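Local coordinates for uricase (Bacillus fastidiosus, PDB 4R8X), which catalyses the oxidation of urate to 5-hydroxyisourate, the first step in breaking urate down to (S)-allantoin, at residues A81-E84 with G85-E89. Residues are numbered along the deposited sequence; the frame is centred on the assembly and turned at random.
Sequences ASYE and GATLE
Tyr83 lays its ring against the backbone of Gly85 and brings its hydroxyl to Thr87, a worked example of how one aromatic side chain can pack against the short loop that links two helices. The link runs from helix 69-82 to helix 88-102, two helices packed on the antiparallel sheet of the tunnelling (T-) fold of uricase. Because CG of Tyr83 stands anti to the backbone N (chi1 180°), the ring extends along the path that the chain itself takes through the turn. Gly85 crosses over one face: its N sits 3.3 Å above the ring plane, over the centre. The CA of Gly85 follows in a CH-pi contact, 3.7 Å from the Tyr83 ring centroid and 28° off the ring normal, while its carbonyl carbon comes to 3.2 Å from CE2 of Tyr83. Having no side chain, Gly85 meets the ring with backbone atoms alone. Beyond the ring, the chain bends round the phenol, and the backbone N of Thr87 donates a nearly straight hydrogen bond to Tyr83 OH (3.3 Å, 161°). Thr87 O stands 3.0 Å from Tyr83 OH, oblique to the ring. Thr87 is the N-cap of helix 88-102: its OG1 accepts the N-H of Gly90 and also bonds to Ala214 O, so the backbone N of this residue is tied to the tyrosine and its side chain to the first turn of the next helix. Further round the tyrosine, Phe91 meets the ring edge-to-face and Phe41 packs against it, so the buried ring touches both helix 88-102 and strand 40-50. At the start of the turn a water closes the backbone, donating to Tyr83 O at 3.1 Å and to Gly85 O at 2.7 Å.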
ATOM      1  N   ALA D  81     -25.522  16.897   3.850  1.00 14.15           N
ATOM      2  CA  ALA D  81     -25.864  18.296   3.622  1.00 15.91           C
ATOM      3  C   ALA D  81     -26.878  18.795   4.645  1.00 17.02           C
ATOM      4  O   ALA D  81     -26.830  19.951   5.045  1.00 18.56           O
ATOM      5  CB  ALA D  81     -26.374  18.512   2.203  1.00 15.99           C
ATOM      6  N   SER D  82     -27.776  17.915   5.084  1.00 16.67           N
ATOM      7  CA  SER D  82     -28.860  18.304   5.990  1.00 16.52           C
ATOM      8  C   SER D  82     -28.524  18.157   7.479  1.00 17.58           C
ATOM      9  O   SER D  82     -29.208  18.730   8.332  1.00 19.79           O
ATOM     10  CB  SER D  82     -30.145  17.534   5.655  1.00 16.74           C
ATOM     11  OG  SER D  82     -29.952  16.132   5.724  1.00 17.33           O
ATOM     12  N   TYR D  83     -27.485  17.385   7.790  1.00 17.61           N
ATOM     13  CA  TYR D  83     -27.053  17.203   9.178  1.00 16.48           C
ATOM     14  C   TYR D  83     -26.671  18.539   9.803  1.00 17.20           C
ATOM     15  O   TYR D  83     -25.911  19.302   9.211  1.00 17.15           O
ATOM     16  CB  TYR D  83     -25.853  16.260   9.228  1.00 15.37           C
ATOM     17  CG  TYR D  83     -25.305  15.991  10.614  1.00 14.93           C
ATOM     18  CD1 TYR D  83     -26.109  15.462  11.618  1.00 15.25           C
ATOM     19  CD2 TYR D  83     -23.977  16.259  10.912  1.00 13.14           C
ATOM     20  CE1 TYR D  83     -25.585  15.197  12.881  1.00 15.11           C
ATOM     21  CE2 TYR D  83     -23.451  15.992  12.154  1.00 13.77           C
ATOM     22  CZ  TYR D  83     -24.251  15.480  13.140  1.00 14.53           C
ATOM     23  OH  TYR D  83     -23.693  15.229  14.378  1.00 16.08           O
ATOM     24  N   GLU D  84     -27.180  18.798  11.006  1.00 17.90           N
ATOM     25  CA  GLU D  84     -26.949  20.068  11.682  1.00 18.61           C
ATOM     26  C   GLU D  84     -26.055  19.926  12.909  1.00 17.60           C
ATOM     27  O   GLU D  84     -25.776  20.906  13.599  1.00 19.06           O
ATOM     28  CB  GLU D  84     -28.284  20.714  12.072  1.00 21.51           C
ATOM     29  CG  GLU D  84     -29.168  21.033  10.870  1.00 24.36           C
ATOM     30  CD  GLU D  84     -30.404  21.829  11.232  1.00 28.81           C
ATOM     31  OE1 GLU D  84     -31.503  21.467  10.764  1.00 31.32           O
ATOM     32  OE2 GLU D  84     -30.278  22.827  11.969  1.00 30.84           O
ATOM     33  N   GLY D  85     -25.598  18.706  13.173  1.00 15.74           N
ATOM     34  CA  GLY D  85     -24.759  18.456  14.330  1.00 16.01           C
ATOM     35  C   GLY D  85     -23.286  18.617  14.035  1.00 14.87           C
ATOM     36  O   GLY D  85     -22.910  19.090  12.957  1.00 15.73           O
ATOM     37  N   ALA D  86     -22.444  18.191  14.973  1.00 13.71           N
ATOM     38  CA  ALA D  86     -21.015  18.512  14.892  1.00 14.36           C
ATOM     39  C   ALA D  86     -20.102  17.324  15.137  1.00 13.95           C
ATOM     40  O   ALA D  86     -18.883  17.500  15.205  1.00 14.40           O
ATOM     41  CB  ALA D  86     -20.666  19.612  15.884  1.00 14.07           C
ATOM     42  N   THR D  87     -20.665  16.126  15.269  1.00 13.71           N
ATOM     43  CA  THR D  87     -19.865  14.949  15.620  1.00 13.34           C
ATOM     44  C   THR D  87     -20.073  13.795  14.654  1.00 13.32           C
ATOM     45  O   THR D  87     -21.117  13.671  14.011  1.00 12.66           O
ATOM     46  CB  THR D  87     -20.148  14.415  17.055  1.00 13.97           C
ATOM     47  OG1 THR D  87     -21.399  13.709  17.082  1.00 15.39           O
ATOM     48  CG2 THR D  87     -20.154  15.546  18.068  1.00 15.07           C
ATOM     49  N   LEU D  88     -19.058  12.947  14.554  1.00 14.05           N
ATOM     50  CA  LEU D  88     -19.117  11.803  13.658  1.00 13.59           C
ATOM     51  C   LEU D  88     -20.208  10.842  14.122  1.00 12.95           C
ATOM     52  O   LEU D  88     -21.007  10.365  13.317  1.00 12.67           O
ATOM     53  CB  LEU D  88     -17.763  11.098  13.627  1.00 16.28           C
ATOM     54  CG  LEU D  88     -17.605   9.983  12.596  0.85 17.56           C
ATOM     55  CD1 LEU D  88     -17.948  10.469  11.192  0.76 18.72           C
ATOM     56  CD2 LEU D  88     -16.176   9.476  12.625  1.00 17.43           C
ATOM     57  N   GLU D  89     -20.247  10.574  15.427  1.00 11.84           N
ATOM     58  CA  GLU D  89     -21.248   9.674  15.987  1.00 12.57           C
ATOM     59  C   GLU D  89     -22.665  10.199  15.790  1.00 12.80           C
ATOM     60  O   GLU D  89     -23.583   9.423  15.529  1.00 12.86           O
ATOM     61  CB  GLU D  89     -21.005   9.450  17.477  1.00 12.56           C
ATOM     62  CG  GLU D  89     -19.675   8.815  17.829  1.00 12.31           C
ATOM     63  CD  GLU D  89     -18.579   9.828  18.124  1.00 13.32           C
ATOM     64  OE1 GLU D  89     -17.636   9.459  18.843  1.00 13.99           O
ATOM     65  OE2 GLU D  89     -18.651  10.984  17.655  1.00 13.13           O
TER
HETATM   66  O   HOH W   1     -23.565  20.498  10.772  1.00 18.45           O